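Long-range contacts in 5'-Methylthioadenosine Nucleosidase (Arabidopsis thaliana, PDB 2QTT), which is a nucleosidase of the phosphorylase superfamily, built round a mixed beta sheet flanked by helices, and holds adenine in this structure: residues A[115-120]-A[219-224]; A[27-32]-A[108-113]; A[23-28]-A[261-266]. All coordinates share one frame; numbering follows the deposited sequence.

Contact 1 (A[115-120]-A[219-224]); sequences GTCGGF and FLKAVT. With ADE (adenine), chain C.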
loop_
_atom_site.group_PDB
_atom_site.type_symbol
_atom_site.label_atom_id
_atom_site.label_comp_id
_atom_site.label_asym_id
_atom_site.label_seq_id
_atom_site.Cartn_x
_atom_site.Cartn_y
_atom_site.Cartn_z
ATOM N N GLY A 115 0.427 -16.159 -6.964
ATOM C CA GLY A 115 -0.179 -15.527 -8.124
ATOM C C GLY A 115 0.679 -15.676 -9.359
ATOM O O GLY A 115 1.799 -16.186 -9.278
ATOM N N THR A 116 0.152 -15.219 -10.491
ATOM C CA THR A 116 0.888 -15.206 -11.741
ATOM C C THR A 116 1.674 -13.890 -11.832
ATOM O O THR A 116 1.323 -12.902 -11.174
ATOM C CB THR A 116 -0.039 -15.404 -12.963
ATOM O OG1 THR A 116 -0.954 -14.307 -13.055
ATOM C CG2 THR A 116 -0.828 -16.738 -12.848
ATOM N N CYS A 117 2.751 -13.882 -12.617
ATOM C CA CYS A 117 3.658 -12.722 -12.687
ATOM C C CYS A 117 4.450 -12.751 -13.989
ATOM O O CYS A 117 4.334 -13.692 -14.778
ATOM C CB CYS A 117 4.633 -12.759 -11.502
ATOM S SG CYS A 117 5.813 -14.114 -11.598
ATOM N N GLY A 118 5.252 -11.716 -14.222
ATOM C CA GLY A 118 6.129 -11.695 -15.385
ATOM C C GLY A 118 7.462 -12.302 -14.999
ATOM O O GLY A 118 7.777 -12.401 -13.806
ATOM N N GLY A 119 8.232 -12.731 -15.993
ATOM C CA GLY A 119 9.556 -13.303 -15.727
ATOM C C GLY A 119 10.577 -12.863 -16.761
ATOM O O GLY A 119 10.208 -12.400 -17.851
ATOM N N PHE A 120 11.857 -13.012 -16.426
ATOM C CA PHE A 120 12.927 -12.723 -17.370
ATOM C C PHE A 120 13.588 -13.994 -17.880
ATOM O O PHE A 120 14.210 -14.743 -17.115
ATOM C CB PHE A 120 13.931 -11.730 -16.774
ATOM C CG PHE A 120 13.315 -10.381 -16.516
ATOM C CD1 PHE A 120 12.682 -10.110 -15.303
ATOM C CD2 PHE A 120 13.316 -9.405 -17.508
ATOM C CE1 PHE A 120 12.057 -8.858 -15.060
ATOM C CE2 PHE A 120 12.697 -8.144 -17.269
ATOM C CZ PHE A 120 12.072 -7.889 -16.039
ATOM N N PHE A 219 6.278 -17.071 -1.061
ATOM C CA PHE A 219 5.696 -16.651 -2.336
ATOM C C PHE A 219 5.807 -17.745 -3.411
ATOM O O PHE A 219 6.902 -18.289 -3.649
ATOM C CB PHE A 219 6.351 -15.368 -2.884
ATOM C CG PHE A 219 6.553 -14.274 -1.862
ATOM C CD1 PHE A 219 7.627 -14.325 -0.968
ATOM C CD2 PHE A 219 5.690 -13.187 -1.814
ATOM C CE1 PHE A 219 7.819 -13.331 -0.033
ATOM C CE2 PHE A 219 5.881 -12.174 -0.883
ATOM C CZ PHE A 219 6.955 -12.257 0.009
ATOM N N LEU A 220 4.677 -18.039 -4.059
ATOM C CA LEU A 220 4.617 -18.947 -5.207
ATOM C C LEU A 220 4.228 -18.094 -6.410
ATOM O O LEU A 220 3.119 -17.537 -6.447
ATOM C CB LEU A 220 3.574 -20.043 -4.993
ATOM C CG LEU A 220 3.734 -20.986 -3.801
ATOM C CD1 LEU A 220 2.461 -21.841 -3.614
ATOM C CD2 LEU A 220 5.016 -21.860 -3.978
ATOM N N LYS A 221 5.147 -17.942 -7.359
ATOM C CA LYS A 221 4.959 -16.975 -8.451
ATOM C C LYS A 221 5.105 -17.667 -9.801
ATOM O O LYS A 221 6.183 -18.184 -10.141
ATOM C CB LYS A 221 5.912 -15.771 -8.336
ATOM C CG LYS A 221 5.645 -14.849 -7.134
ATOM C CD LYS A 221 4.434 -13.974 -7.366
ATOM C CE LYS A 221 3.860 -13.450 -6.065
ATOM N NZ LYS A 221 2.986 -12.248 -6.249
ATOM N N ALA A 222 3.999 -17.684 -10.544
ATOM C CA ALA A 222 3.904 -18.485 -11.744
ATOM C C ALA A 222 4.040 -17.609 -12.998
ATOM O O ALA A 222 3.239 -16.702 -13.242
ATOM C CB ALA A 222 2.557 -19.303 -11.752
ATOM N N VAL A 223 5.065 -17.885 -13.793
ATOM C CA VAL A 223 5.409 -16.991 -14.898
ATOM C C VAL A 223 4.407 -17.134 -16.075
ATOM O O VAL A 223 4.415 -18.144 -16.775
ATOM C CB VAL A 223 6.861 -17.221 -15.388
ATOM C CG1 VAL A 223 7.197 -16.232 -16.483
ATOM C CG2 VAL A 223 7.857 -17.034 -14.228
ATOM N N THR A 224 3.564 -16.125 -16.282
ATOM C CA THR A 224 2.616 -16.146 -17.414
ATOM C C THR A 224 3.112 -15.381 -18.624
ATOM O O THR A 224 2.537 -15.507 -19.713
ATOM C CB THR A 224 1.233 -15.519 -17.083
ATOM O OG1 THR A 224 1.398 -14.230 -16.476
ATOM C CG2 THR A 224 0.423 -16.420 -16.194
HETATM N N9 ADE C . 1.308 -9.688 -13.260
HETATM C C8 ADE C . 1.218 -10.587 -14.295
HETATM N N7 ADE C . 2.097 -10.379 -15.256
HETATM C C5 ADE C . 2.808 -9.265 -14.821
HETATM C C6 ADE C . 3.881 -8.523 -15.370
HETATM N N6 ADE C . 4.453 -8.799 -16.543
HETATM N N1 ADE C . 4.355 -7.466 -14.674
HETATM C C2 ADE C . 3.796 -7.170 -13.493
HETATM N N3 ADE C . 2.787 -7.789 -12.879
HETATM C C4 ADE C . 2.336 -8.835 -13.593
HETATM O O HOH W 1 1.181 -12.400 -8.648
#
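Thr116, on the Ala222 face of two parallel strands in the central mixed sheet of this phosphorylase-superfamily fold, is crossed at about a right angle by Thr224 at the end of the bridged pairs. Their contact is tight: Thr116 CB lies 3.4 Å from Thr224 CG2, the methyl that points away from its own carbonyl carbon. On the face carrying Cys117, Lys221 and Val223, Cys117 SG rests 3.7 Å from Lys221 CB. The sulfur sits between its backbone N and carbonyl carbon (chi1 68°), which turns it across to the neighbouring strand, against Lys221 CB. Farther on, Val223 CG1 packs 3.7 Å from Gly119 N, where the neighbouring strand has only backbone to offer. The lysine chain bends at chi2, and its NZ forms a salt bridge with Asp200; a water accepts from NZ at 3.0 Å and donates to Thr116 O. Helix 234-259 packs on Ala222 and Thr224. The backbone ladder is strongly twisted, the short strand axes 57° apart, with Ala222 N donating to Gly115 O at 2.9 Å and Thr224 N to Cys117 O. Strand 115-119 borders the adenine, which Asp225 and Lys199 bind; Gly118 N stands 3.5 Å from its ring atom C5.

Contact 2 (A[27-32]-A[108-113]); sequences SSVVFV and PDIIIN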
loop_
_atom_site.group_PDB
_atom_site.type_symbol
_atom_site.label_atom_id
_atom_site.label_comp_id
_atom_site.label_asym_id
_atom_site.label_seq_id
_atom_site.Cartn_x
_atom_site.Cartn_y
_atom_site.Cartn_z
ATOM N N SER A 27 -0.820 -24.610 12.527
ATOM C CA SER A 27 -2.261 -24.892 12.551
ATOM C C SER A 27 -3.042 -24.223 11.416
ATOM O O SER A 27 -4.041 -24.775 10.940
ATOM C CB SER A 27 -2.871 -24.594 13.928
ATOM O OG SER A 27 -2.594 -23.283 14.377
ATOM N N SER A 28 -2.605 -23.042 10.974
ATOM C CA SER A 28 -3.285 -22.391 9.855
ATOM C C SER A 28 -2.366 -21.645 8.886
ATOM O O SER A 28 -1.251 -21.212 9.241
ATOM C CB SER A 28 -4.432 -21.465 10.331
ATOM O OG SER A 28 -3.959 -20.216 10.778
ATOM N N VAL A 29 -2.867 -21.496 7.662
ATOM C CA VAL A 29 -2.203 -20.709 6.632
ATOM C C VAL A 29 -3.189 -19.731 5.991
ATOM O O VAL A 29 -4.372 -20.060 5.817
ATOM C CB VAL A 29 -1.533 -21.622 5.549
ATOM C CG1 VAL A 29 -2.491 -22.695 5.044
ATOM C CG2 VAL A 29 -0.963 -20.789 4.379
ATOM N N VAL A 30 -2.735 -18.513 5.675
ATOM C CA VAL A 30 -3.562 -17.685 4.794
ATOM C C VAL A 30 -2.850 -17.470 3.454
ATOM O O VAL A 30 -1.650 -17.151 3.399
ATOM C CB VAL A 30 -4.024 -16.325 5.377
ATOM C CG1 VAL A 30 -4.867 -16.486 6.645
ATOM C CG2 VAL A 30 -2.875 -15.437 5.622
ATOM N N PHE A 31 -3.596 -17.680 2.387
ATOM C CA PHE A 31 -3.138 -17.342 1.037
ATOM C C PHE A 31 -3.633 -15.946 0.702
ATOM O O PHE A 31 -4.826 -15.651 0.872
ATOM C CB PHE A 31 -3.711 -18.306 -0.000
ATOM C CG PHE A 31 -2.981 -19.600 -0.091
ATOM C CD1 PHE A 31 -3.247 -20.622 0.825
ATOM C CD2 PHE A 31 -2.031 -19.804 -1.090
ATOM C CE1 PHE A 31 -2.578 -21.845 0.746
ATOM C CE2 PHE A 31 -1.345 -21.023 -1.187
ATOM C CZ PHE A 31 -1.619 -22.048 -0.266
ATOM N N VAL A 32 -2.730 -15.095 0.230
ATOM C CA VAL A 32 -3.126 -13.776 -0.292
ATOM C C VAL A 32 -3.020 -13.880 -1.804
ATOM O O VAL A 32 -1.930 -14.055 -2.348
ATOM C CB VAL A 32 -2.225 -12.608 0.223
ATOM C CG1 VAL A 32 -2.648 -11.305 -0.412
ATOM C CG2 VAL A 32 -2.294 -12.487 1.760
ATOM N N PRO A 108 -2.788 -16.257 11.221
ATOM C CA PRO A 108 -2.158 -17.366 10.492
ATOM C C PRO A 108 -0.777 -17.677 11.058
ATOM O O PRO A 108 -0.113 -16.774 11.580
ATOM C CB PRO A 108 -2.021 -16.817 9.061
ATOM C CG PRO A 108 -1.962 -15.317 9.229
ATOM C CD PRO A 108 -2.873 -15.031 10.406
ATOM N N ASP A 109 -0.357 -18.942 10.972
ATOM C CA ASP A 109 1.031 -19.304 11.282
ATOM C C ASP A 109 1.950 -18.875 10.162
ATOM O O ASP A 109 3.142 -18.665 10.372
ATOM C CB ASP A 109 1.203 -20.814 11.493
ATOM C CG ASP A 109 0.484 -21.303 12.717
ATOM O OD1 ASP A 109 0.957 -21.003 13.835
ATOM O OD2 ASP A 109 -0.555 -21.964 12.555
ATOM N N ILE A 110 1.394 -18.774 8.966
ATOM C CA ILE A 110 2.188 -18.492 7.785
ATOM C C ILE A 110 1.288 -17.925 6.700
ATOM O O ILE A 110 0.092 -18.239 6.635
ATOM C CB ILE A 110 2.988 -19.779 7.317
ATOM C CG1 ILE A 110 3.863 -19.509 6.084
ATOM C CG2 ILE A 110 2.052 -20.989 7.103
ATOM C CD1 ILE A 110 5.023 -20.516 5.974
ATOM N N ILE A 111 1.867 -17.079 5.860
ATOM C CA ILE A 111 1.152 -16.432 4.789
ATOM C C ILE A 111 1.822 -16.853 3.526
ATOM O O ILE A 111 3.050 -16.906 3.464
ATOM C CB ILE A 111 1.276 -14.901 4.858
ATOM C CG1 ILE A 111 0.655 -14.346 6.144
ATOM C CG2 ILE A 111 0.723 -14.237 3.562
ATOM C CD1 ILE A 111 -0.732 -13.800 5.993
ATOM N N ILE A 112 1.013 -17.161 2.521
ATOM C CA ILE A 112 1.516 -17.484 1.197
ATOM C C ILE A 112 0.904 -16.534 0.179
ATOM O O ILE A 112 -0.310 -16.562 -0.069
ATOM C CB ILE A 112 1.223 -18.949 0.795
ATOM C CG1 ILE A 112 1.655 -19.916 1.923
ATOM C CG2 ILE A 112 1.845 -19.251 -0.592
ATOM C CD1 ILE A 112 1.509 -21.434 1.641
ATOM N N ASN A 113 1.749 -15.674 -0.390
ATOM C CA ASN A 113 1.362 -14.872 -1.550
ATOM C C ASN A 113 1.540 -15.709 -2.824
ATOM O O ASN A 113 2.663 -16.032 -3.219
ATOM C CB ASN A 113 2.185 -13.567 -1.600
ATOM C CG ASN A 113 1.805 -12.664 -2.787
ATOM O OD1 ASN A 113 2.678 -12.091 -3.452
ATOM N ND2 ASN A 113 0.486 -12.544 -3.059
#
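Asp109 and Asn113 each use the first torsion to carry a polar group across to segment 27-32. With CG opposite the carbonyl carbon (chi1 -66°), the Asp109 carboxylate swings across to the start of strand 28-32, at Ser27 and Ser28, while Asn113 extends CG away from its own backbone N (chi1 -179°) and reaches past the last rung of the ladder. Three donors grip Asp109 OD2. Ser28 N, at 2.8 Å from this oxygen, comes nearly along the C-O axis; Ser27 N, at 2.7 Å from it, meets it from above the carboxylate plane; and Ser27 OG donates a hydrogen bond to the syn lone pair of OD2. Such a concentration of donors would be expected to favour the ionised carboxylate and to hold it against rotation. Asp109 N in turn donates to Ser28 O.

Beyond these bonds lies the parallel pairing of strands 28-32 and 110-113 within the mixed sheet of the phosphorylase-superfamily fold, with Ile112 N donating to Val30 O at 2.8 Å. On the side facing helix 234-259, Phe31 and Ile112 lie side by side and point the same way. Ile112 CB sits 4.1 Å from the centroid of the Phe31 ring, a CH-pi contact over one face, displaced toward the rim. Ile112 CG1 also meets Val29 CG2 at 3.7 Å, the two side chains crossing obliquely. The opposite side, toward helix 92-106, carries Val30, whose CG1 touches Pro108 CB at 3.7 Å, and Val32, whose CG2 meets Ile111 CG2. Asn113 ND2 donates to Val32 O over 2.9 Å, keeping its bond close to its own amide plane but approaching from above the plane of the carbonyl. The other end of that amide, OD1, accepts from Lys221 NZ.

Contact 3 (A[23-28]-A[261-266]); sequences LRPISS and GRNLSD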
loop_
_atom_site.group_PDB
_atom_site.type_symbol
_atom_site.label_atom_id
_atom_site.label_comp_id
_atom_site.label_asym_id
_atom_site.label_seq_id
_atom_site.Cartn_x
_atom_site.Cartn_y
_atom_site.Cartn_z
ATOM N N LEU A 23 7.171 -25.216 20.785
ATOM C CA LEU A 23 6.878 -25.180 19.350
ATOM C C LEU A 23 6.199 -26.471 18.893
ATOM O O LEU A 23 6.515 -27.562 19.389
ATOM C CB LEU A 23 8.150 -24.886 18.553
ATOM C CG LEU A 23 8.601 -23.428 18.685
ATOM C CD1 LEU A 23 10.131 -23.291 18.559
ATOM C CD2 LEU A 23 7.857 -22.537 17.674
ATOM N N ARG A 24 5.261 -26.350 17.956
ATOM C CA ARG A 24 4.460 -27.498 17.521
ATOM C C ARG A 24 3.996 -27.286 16.075
ATOM O O ARG A 24 4.300 -26.236 15.495
ATOM C CB ARG A 24 3.276 -27.726 18.486
ATOM C CG ARG A 24 2.232 -26.602 18.518
ATOM C CD ARG A 24 1.135 -26.865 19.573
ATOM N NE ARG A 24 1.633 -26.679 20.938
ATOM C CZ ARG A 24 1.818 -25.501 21.530
ATOM N NH1 ARG A 24 1.564 -24.369 20.889
ATOM N NH2 ARG A 24 2.276 -25.448 22.774
ATOM N N PRO A 25 3.298 -28.277 15.474
ATOM C CA PRO A 25 2.935 -28.067 14.068
ATOM C C PRO A 25 2.142 -26.785 13.819
ATOM O O PRO A 25 1.430 -26.314 14.698
ATOM C CB PRO A 25 2.081 -29.302 13.730
ATOM C CG PRO A 25 2.625 -30.374 14.662
ATOM C CD PRO A 25 2.853 -29.606 15.951
ATOM N N ILE A 26 2.316 -26.244 12.615
ATOM C CA ILE A 26 1.509 -25.157 12.060
ATOM C C ILE A 26 0.039 -25.547 12.129
ATOM O O ILE A 26 -0.306 -26.692 11.846
ATOM C CB ILE A 26 1.909 -24.916 10.569
ATOM C CG1 ILE A 26 3.310 -24.306 10.502
ATOM C CG2 ILE A 26 0.894 -24.025 9.855
ATOM C CD1 ILE A 26 4.107 -24.672 9.224
ATOM N N SER A 27 -0.820 -24.610 12.527
ATOM C CA SER A 27 -2.261 -24.892 12.551
ATOM C C SER A 27 -3.042 -24.223 11.416
ATOM O O SER A 27 -4.041 -24.775 10.940
ATOM C CB SER A 27 -2.871 -24.594 13.928
ATOM O OG SER A 27 -2.594 -23.283 14.377
ATOM N N SER A 28 -2.605 -23.042 10.974
ATOM C CA SER A 28 -3.285 -22.391 9.855
ATOM C C SER A 28 -2.366 -21.645 8.886
ATOM O O SER A 28 -1.251 -21.212 9.241
ATOM C CB SER A 28 -4.432 -21.465 10.331
ATOM O OG SER A 28 -3.959 -20.216 10.778
ATOM N N GLY A 261 1.006 -30.806 9.281
ATOM C CA GLY A 261 1.681 -31.591 10.326
ATOM C C GLY A 261 3.129 -31.195 10.599
ATOM O O GLY A 261 3.826 -31.846 11.396
ATOM N N ARG A 262 3.595 -30.124 9.953
ATOM C CA ARG A 262 4.986 -29.672 10.132
ATOM C C ARG A 262 5.125 -28.461 11.045
ATOM O O ARG A 262 4.272 -27.565 11.021
ATOM C CB ARG A 262 5.640 -29.356 8.777
ATOM C CG ARG A 262 6.061 -30.601 7.996
ATOM C CD ARG A 262 6.722 -30.256 6.679
ATOM N NE ARG A 262 7.545 -31.363 6.175
ATOM C CZ ARG A 262 7.088 -32.424 5.514
ATOM N NH1 ARG A 262 5.790 -32.567 5.252
ATOM N NH2 ARG A 262 7.931 -33.360 5.117
ATOM N N ASN A 263 6.201 -28.439 11.842
ATOM C CA ASN A 263 6.601 -27.236 12.565
ATOM C C ASN A 263 7.236 -26.286 11.544
ATOM O O ASN A 263 7.697 -26.726 10.493
ATOM C CB ASN A 263 7.636 -27.548 13.660
ATOM C CG ASN A 263 7.086 -28.418 14.781
ATOM O OD1 ASN A 263 6.078 -29.134 14.624
ATOM N ND2 ASN A 263 7.756 -28.367 15.926
ATOM N N LEU A 264 7.260 -24.997 11.862
ATOM C CA LEU A 264 7.920 -23.978 11.030
ATOM C C LEU A 264 9.366 -24.344 10.740
ATOM O O LEU A 264 9.847 -24.086 9.649
ATOM C CB LEU A 264 7.860 -22.589 11.678
ATOM C CG LEU A 264 6.527 -21.846 11.618
ATOM C CD1 LEU A 264 6.665 -20.559 12.378
ATOM C CD2 LEU A 264 6.101 -21.573 10.175
ATOM N N SER A 265 10.034 -24.966 11.713
ATOM C CA SER A 265 11.442 -25.354 11.586
ATOM C C SER A 265 11.690 -26.534 10.634
ATOM O O SER A 265 12.831 -26.740 10.197
ATOM C CB SER A 265 12.036 -25.679 12.967
ATOM O OG SER A 265 11.393 -26.803 13.554
ATOM N N ASP A 266 10.646 -27.314 10.350
ATOM C CA ASP A 266 10.763 -28.462 9.462
ATOM C C ASP A 266 10.401 -27.970 8.082
ATOM O O ASP A 266 10.371 -28.746 7.135
ATOM C CB ASP A 266 9.766 -29.567 9.821
ATOM C CG ASP A 266 9.794 -29.949 11.278
ATOM O OD1 ASP A 266 10.890 -30.145 11.814
ATOM O OD2 ASP A 266 8.754 -30.092 11.961
HETATM O O HOH W 2 5.904 -24.377 14.399
#
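Pro25 and Asn263 bring their CA atoms to 4.0 Å of each other where two loops meet, segments 23-26 and 261-264 running 115° apart. One nearly straight hydrogen bond, from Ile26 N to Arg262 O at 2.8 Å with 170° at the hydrogen, ties the backbones together. Asn263 supplies the most intimate side-chain approach. The side chain leaves beside its own backbone N (chi1 -66°), and this lays the amide over the peptide joining Arg24 to Pro25. There OD1 stands 3.0 Å from Pro25 N, which has no hydrogen to offer, and about as close to Arg24 C; the attraction, if any, is probably dipolar. The CB and CG of Pro25 rest near the backbone of Gly261.

On the inner side, Ile26 and Leu264 cross at about a right angle and meet by their ends, Ile26 CD1 lying 3.8 Å from Leu264 CD2. Leu264 also packs on Phe159 and Pro216, and Ile26 on Leu72, so this apolar pair leads from the surface toward the body of the protein. A water bridges the two backbones, donating to Arg24 O at 2.7 Å and accepting from Leu264 N at 2.9 Å. Within the second loop, Asp266 OD2 takes the N-H of Asn263 at 3.0 Å, on its anti side, as a short 3-10 turn begins.

The contact thus joins the approach to strand 28-32 with the chain leaving helix 234-259, near the two ends of the protein. Its chemistry, one direct backbone bond, one water bridge, a small apolar touch and an amide oxygen over a peptide bond, implies a surface seam fastened locally by few direct bonds.

Overall arrangement
Contacts 1 and 2 follow one another along strand 110-119 of one sheet, their centres 19 Å apart and on opposite sides of the chain's centre. Its first part pairs with strand 28-32, its later part with strand 217-226. Along the chain, contact 2 closes before contact 1 opens. Contact 3 shares Ser27 and Ser28 with contact 2, its centre about 12 Å away, and Ile26 packs there against Asp109; along the chain contact 1 is nested inside the loop that contact 3 closes, although the nearest atoms of the two are about 12 Å apart. The three therefore trace a path from the paired segments near the two chain ends, along the sheet, to the adenine site beside contact 1.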